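Acetylxylan esterase A (Aspergillus awamori, PDB 5X6S) removes acetyl side groups from the xylan backbone, acting as a secreted serine esterase of carbohydrate esterase family 1 in the breakdown of plant biomass. Local coordinates at residues 54-57 and 58-62; 169-173 and 174-178. One frame throughout, in Å; residues are numbered along the deposited sequence.

Contact 1 (54-57 and 58-62)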
loop_
_atom_site.group_PDB
_atom_site.type_symbol
_atom_site.label_atom_id
_atom_site.label_comp_id
_atom_site.label_asym_id
_atom_site.label_seq_id
_atom_site.Cartn_x
_atom_site.Cartn_y
_atom_site.Cartn_z
ATOM N N ALA A 54 -13.331 16.379 10.823
ATOM C CA ALA A 54 -14.074 17.106 9.755
ATOM C C ALA A 54 -13.645 18.563 9.644
ATOM O O ALA A 54 -13.492 19.072 8.537
ATOM C CB ALA A 54 -15.602 17.021 9.984
ATOM N N THR A 55 -13.409 19.223 10.777
ATOM C CA THR A 55 -12.903 20.584 10.793
ATOM C C THR A 55 -11.525 20.612 10.105
ATOM O O THR A 55 -11.260 21.440 9.236
ATOM C CB THR A 55 -12.819 21.156 12.252
ATOM O OG1 THR A 55 -14.133 21.289 12.778
ATOM C CG2 THR A 55 -12.142 22.507 12.314
ATOM N N LEU A 56 -10.660 19.683 10.494
ATOM C CA LEU A 56 -9.315 19.579 9.889
ATOM C C LEU A 56 -9.327 19.212 8.381
ATOM O O LEU A 56 -8.450 19.676 7.611
ATOM C CB LEU A 56 -8.456 18.623 10.704
ATOM C CG LEU A 56 -8.094 19.057 12.142
ATOM C CD1 LEU A 56 -7.636 17.878 12.981
ATOM C CD2 LEU A 56 -7.041 20.184 12.151
ATOM N N SER A 57 -10.298 18.411 7.952
ATOM C CA SER A 57 -10.453 18.048 6.525
ATOM C C SER A 57 -10.703 19.284 5.666
ATOM O O SER A 57 -10.342 19.336 4.525
ATOM C CB SER A 57 -11.588 17.055 6.325
ATOM O OG SER A 57 -12.834 17.686 6.248
ATOM N N GLU A 58 -11.311 20.304 6.251
ATOM C CA GLU A 58 -11.498 21.554 5.539
ATOM C C GLU A 58 -10.211 22.359 5.409
ATOM O O GLU A 58 -10.109 23.210 4.532
ATOM C CB GLU A 58 -12.615 22.386 6.174
ATOM C CG GLU A 58 -14.006 21.736 6.043
ATOM C CD GLU A 58 -14.595 21.730 4.641
ATOM O OE1 GLU A 58 -13.965 22.249 3.680
ATOM O OE2 GLU A 58 -15.697 21.163 4.485
ATOM N N GLN A 59 -9.221 22.092 6.259
ATOM C CA GLN A 59 -7.939 22.704 6.098
ATOM C C GLN A 59 -7.117 21.918 5.097
ATOM O O GLN A 59 -6.491 22.506 4.194
ATOM C CB GLN A 59 -7.199 22.788 7.405
ATOM C CG GLN A 59 -7.849 23.724 8.392
ATOM C CD GLN A 59 -7.289 23.568 9.795
ATOM O OE1 GLN A 59 -6.051 23.419 9.985
ATOM N NE2 GLN A 59 -8.210 23.562 10.790
ATOM N N TYR A 60 -7.108 20.597 5.257
ATOM C CA TYR A 60 -6.117 19.729 4.559
ATOM C C TYR A 60 -6.692 18.960 3.387
ATOM O O TYR A 60 -5.952 18.391 2.574
ATOM C CB TYR A 60 -5.445 18.808 5.595
ATOM C CG TYR A 60 -4.604 19.541 6.614
ATOM C CD1 TYR A 60 -3.394 20.129 6.259
ATOM C CD2 TYR A 60 -5.039 19.692 7.923
ATOM C CE1 TYR A 60 -2.633 20.804 7.204
ATOM C CE2 TYR A 60 -4.296 20.378 8.853
ATOM C CZ TYR A 60 -3.103 20.942 8.483
ATOM O OH TYR A 60 -2.360 21.593 9.442
ATOM N N GLY A 61 -8.009 18.972 3.252
ATOM C CA GLY A 61 -8.686 18.449 2.069
ATOM C C GLY A 61 -8.856 16.951 1.958
ATOM O O GLY A 61 -9.213 16.459 0.869
ATOM N N PHE A 62 -8.606 16.215 3.044
ATOM C CA PHE A 62 -8.787 14.783 3.020
ATOM C C PHE A 62 -10.245 14.401 3.287
ATOM O O PHE A 62 -11.048 15.238 3.755
ATOM C CB PHE A 62 -7.872 14.117 4.041
ATOM C CG PHE A 62 -7.963 14.671 5.461
ATOM C CD1 PHE A 62 -9.030 14.304 6.327
ATOM C CD2 PHE A 62 -6.996 15.531 5.940
ATOM C CE1 PHE A 62 -9.085 14.809 7.612
ATOM C CE2 PHE A 62 -7.027 16.010 7.249
ATOM C CZ PHE A 62 -8.079 15.662 8.070
HETATM O O HOH W 1 -10.998 24.127 9.101
#
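Ser57 lies against one face of the Phe62 ring at the C-terminal end of helix 53-60, where the chain turns through Gly61 toward strand 63-68 of the alpha/beta-hydrolase sheet. The geometry is that of a CH-pi contact: Ser57 CA stands 3.8 Å from the centroid of the Phe62 ring, 16° off its normal and displaced toward the rim. Ser57 CB also lies close, 3.6 Å from Phe62 CE1. The first torsion of Phe62 (chi1 52°) sets CG between its backbone N and carbonyl carbon and folds the ring back over the helix end, where Phe62 CZ also reaches Leu56 CB at 4.0 Å.

Backbone bonds fix the turn that makes this possible. Leu56 O accepts twice, from Tyr60 N and from Gln59 N, both at 2.9 Å. One residue on, Ser57 O receives Gly61 N at 2.7 Å, and the positive phi of Gly61 (79°) then carries the chain out of the helix. Ser57 OG in turn donates to Ala54 O at 2.8 Å, tying its hydroxyl to the preceding turn.

Farther out, Met269 of helix 265-272 and the ring of Phe274 pack on Phe62. The Glu58 carboxylate is bonded by Tyr22 OH and by the backbone N atoms of Asn25 and Asn26, which anchors this end of the helix to strand 18-23 and the loop after it. At the outer surface a water donates to Thr55 O at 2.7 Å and accepts weakly from Gln59 NE2.

Contact 2 (169-173 and 174-178). With NAG (2-acetamido-2-deoxy-beta-D-glucopyranose), chain C; NAG (2-acetamido-2-deoxy-beta-D-glucopyranose), chain B.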
loop_
_atom_site.group_PDB
_atom_site.type_symbol
_atom_site.label_atom_id
_atom_site.label_comp_id
_atom_site.label_asym_id
_atom_site.label_seq_id
_atom_site.Cartn_x
_atom_site.Cartn_y
_atom_site.Cartn_z
ATOM N N VAL A 169 -3.022 -8.939 31.405
ATOM C CA VAL A 169 -2.342 -9.678 30.353
ATOM C C VAL A 169 -0.990 -9.018 30.036
ATOM O O VAL A 169 -0.905 -7.940 29.398
ATOM C CB VAL A 169 -3.222 -9.841 29.063
ATOM C CG1 VAL A 169 -2.510 -10.703 28.023
ATOM C CG2 VAL A 169 -4.620 -10.379 29.377
ATOM N N ILE A 170 0.081 -9.669 30.489
ATOM C CA ILE A 170 1.431 -9.130 30.354
ATOM C C ILE A 170 2.299 -10.184 29.700
ATOM O O ILE A 170 2.404 -11.340 30.194
ATOM C CB ILE A 170 2.044 -8.696 31.733
ATOM C CG1 ILE A 170 1.157 -7.651 32.407
ATOM C CG2 ILE A 170 3.441 -8.109 31.547
ATOM C CD1 ILE A 170 1.196 -7.647 33.931
ATOM N N THR A 171 2.926 -9.819 28.584
ATOM C CA THR A 171 3.821 -10.745 27.908
ATOM C C THR A 171 4.931 -9.967 27.199
ATOM O O THR A 171 5.078 -8.785 27.425
ATOM C CB THR A 171 3.035 -11.745 27.030
ATOM O OG1 THR A 171 3.886 -12.851 26.647
ATOM C CG2 THR A 171 2.452 -11.032 25.753
ATOM N N THR A 172 5.699 -10.640 26.345
ATOM C CA THR A 172 6.880 -10.074 25.731
ATOM C C THR A 172 6.571 -9.405 24.396
ATOM O O THR A 172 5.555 -9.738 23.792
ATOM C CB THR A 172 7.904 -11.168 25.429
ATOM O OG1 THR A 172 7.257 -12.170 24.646
ATOM C CG2 THR A 172 8.474 -11.779 26.781
ATOM N N PRO A 173 7.443 -8.484 23.952
ATOM C CA PRO A 173 7.426 -7.964 22.581
ATOM C C PRO A 173 7.351 -9.090 21.573
ATOM O O PRO A 173 6.608 -9.000 20.604
ATOM C CB PRO A 173 8.755 -7.214 22.450
ATOM C CG PRO A 173 9.219 -6.933 23.866
ATOM C CD PRO A 173 8.408 -7.748 24.823
ATOM N N GLU A 174 8.070 -10.185 21.844
ATOM C CA GLU A 174 8.110 -11.314 20.904
ATOM C C GLU A 174 6.761 -11.985 20.734
ATOM O O GLU A 174 6.322 -12.259 19.617
ATOM C CB GLU A 174 9.191 -12.322 21.300
ATOM C CG GLU A 174 10.598 -11.770 21.017
ATOM C CD GLU A 174 11.105 -10.676 22.019
ATOM O OE1 GLU A 174 10.564 -10.540 23.174
ATOM O OE2 GLU A 174 12.078 -9.966 21.637
ATOM N N HIS A 175 6.112 -12.209 21.853
ATOM C CA HIS A 175 4.851 -12.883 21.910
ATOM C C HIS A 175 3.700 -11.989 21.340
ATOM O O HIS A 175 2.891 -12.465 20.509
ATOM C CB HIS A 175 4.569 -13.333 23.345
ATOM C CG HIS A 175 3.339 -14.162 23.491
ATOM N ND1 HIS A 175 2.748 -14.386 24.708
ATOM C CD2 HIS A 175 2.575 -14.805 22.578
ATOM C CE1 HIS A 175 1.679 -15.141 24.552
ATOM N NE2 HIS A 175 1.550 -15.406 23.266
ATOM N N TRP A 176 3.644 -10.726 21.749
ATOM C CA TRP A 176 2.689 -9.808 21.115
ATOM C C TRP A 176 2.925 -9.660 19.614
ATOM O O TRP A 176 1.957 -9.577 18.847
ATOM C CB TRP A 176 2.686 -8.419 21.739
ATOM C CG TRP A 176 2.004 -8.303 23.030
ATOM C CD1 TRP A 176 2.558 -7.852 24.198
ATOM C CD2 TRP A 176 0.622 -8.587 23.327
ATOM N NE1 TRP A 176 1.610 -7.877 25.193
ATOM C CE2 TRP A 176 0.418 -8.296 24.693
ATOM C CE3 TRP A 176 -0.467 -9.038 22.566
ATOM C CZ2 TRP A 176 -0.813 -8.468 25.329
ATOM C CZ3 TRP A 176 -1.685 -9.217 23.192
ATOM C CH2 TRP A 176 -1.848 -8.943 24.560
ATOM N N ALA A 177 4.193 -9.603 19.187
ATOM C CA ALA A 177 4.522 -9.462 17.779
ATOM C C ALA A 177 4.026 -10.709 17.021
ATOM O O ALA A 177 3.453 -10.576 15.935
ATOM C CB ALA A 177 5.998 -9.266 17.570
ATOM N N SER A 178 4.208 -11.897 17.603
ATOM C CA SER A 178 3.640 -13.142 17.028
ATOM C C SER A 178 2.135 -13.120 16.876
ATOM O O SER A 178 1.604 -13.630 15.897
ATOM C CB SER A 178 3.969 -14.377 17.880
ATOM O OG SER A 178 5.342 -14.580 17.745
HETATM C C1 NAG C . -4.545 -15.914 25.479
HETATM C C2 NAG C . -3.022 -16.001 25.628
HETATM C C3 NAG C . -2.440 -17.200 24.895
HETATM C C4 NAG C . -3.138 -18.462 25.325
HETATM C C5 NAG C . -4.644 -18.300 25.172
HETATM C C6 NAG C . -5.329 -19.491 25.758
HETATM C C7 NAG C . -1.707 -14.005 25.860
HETATM C C8 NAG C . -1.129 -12.788 25.210
HETATM N N2 NAG C . -2.354 -14.842 25.101
HETATM O O3 NAG C . -1.081 -17.339 25.251
HETATM O O4 NAG C . -2.608 -19.554 24.575
HETATM O O5 NAG C . -5.146 -17.154 25.851
HETATM O O6 NAG C . -6.652 -19.388 25.299
HETATM O O7 NAG C . -1.603 -14.176 27.047
HETATM C C1 NAG B . -8.518 -12.649 27.050
HETATM C C2 NAG B . -8.749 -14.125 26.699
HETATM C C3 NAG B . -7.473 -14.957 26.839
HETATM C C4 NAG B . -6.310 -14.338 26.066
HETATM C C5 NAG B . -6.196 -12.838 26.398
HETATM C C6 NAG B . -5.192 -12.158 25.491
HETATM C C7 NAG B . -10.936 -15.093 27.245
HETATM C C8 NAG B . -11.866 -15.526 28.332
HETATM N N2 NAG B . -9.758 -14.634 27.603
HETATM O O3 NAG B . -7.762 -16.271 26.401
HETATM O O4 NAG B . -5.042 -14.903 26.347
HETATM O O5 NAG B . -7.420 -12.116 26.323
HETATM O O6 NAG B . -5.112 -10.797 25.889
HETATM O O7 NAG B . -11.316 -15.158 26.068
#
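Thr171 divides its side chain between two aromatic residues of helix 173-182: its hydroxyl is hydrogen-bonded to His175 while its methyl lies over Trp176. Thr171 OG1 meets His175 ND1 at 2.7 Å, approaching at the edge of the imidazole and in its plane. Thr171 CG2 stands 3.5 Å from the centroid of the five-membered ring of Trp176 and 16° off its normal, a CH-pi contact. The torsions separate the two roles: OG1 is turned away from the backbone N (chi1 -165°), which leaves CG2 between N and the carbonyl carbon, above the indole.

Thr172 is the N-cap of the helix. Its OG1 accepts from His175 N at 3.0 Å, and Trp176 N donates to Thr172 O, also at 3.0 Å. The Ala177 N to Pro173 O bond continues the helical pattern. Outside the segments, Glu212 of helix 208-221 accepts from both Trp176 NE1 and Thr171 N, holding indole and loop together.

Val169 CG1 touches Trp176 CZ2 at 3.9 Å and prolongs the apolar patch toward the N-linked glycan, whose two N-acetylglucosamine units are joined through O4 of the chain B sugar. The acetamido methyl C8 of the chain C sugar sits over the same indole face as Thr171 CG2, 4.0 Å from Trp176 CH2, and its O3 lies in the His175 ring plane, 3.6 Å from His175 CE1. With Trp176 NE1 committed to Glu212 and His175 ND1 to Thr171, what these side chains give the sugar is probably mainly van der Waals contact, while hydrogen bonds to Asn153 N and Cys149 O help to hold the glycan.

Overall arrangement
Contacts 1 and 2 lie on opposite sides of the chain's centre, with centres about 37 Å apart and nearest atoms about 29 Å apart, so they share no residues and do not touch. Each is partly buried and local, but contact 1 ends one helix and contact 2 begins another. Residues 54-62 close helix 53-60 with carbonyl acceptors and a glycine, and the ring of Phe62 packs on protein, against helix 265-272 and Phe274. Residues 169-178 open helix 173-182 with a threonine hydroxyl, lean on helix 208-221, and offer aromatic groups to carbohydrate. The outward side of contact 1 carries a bridging water, whereas that of contact 2 carries sugar.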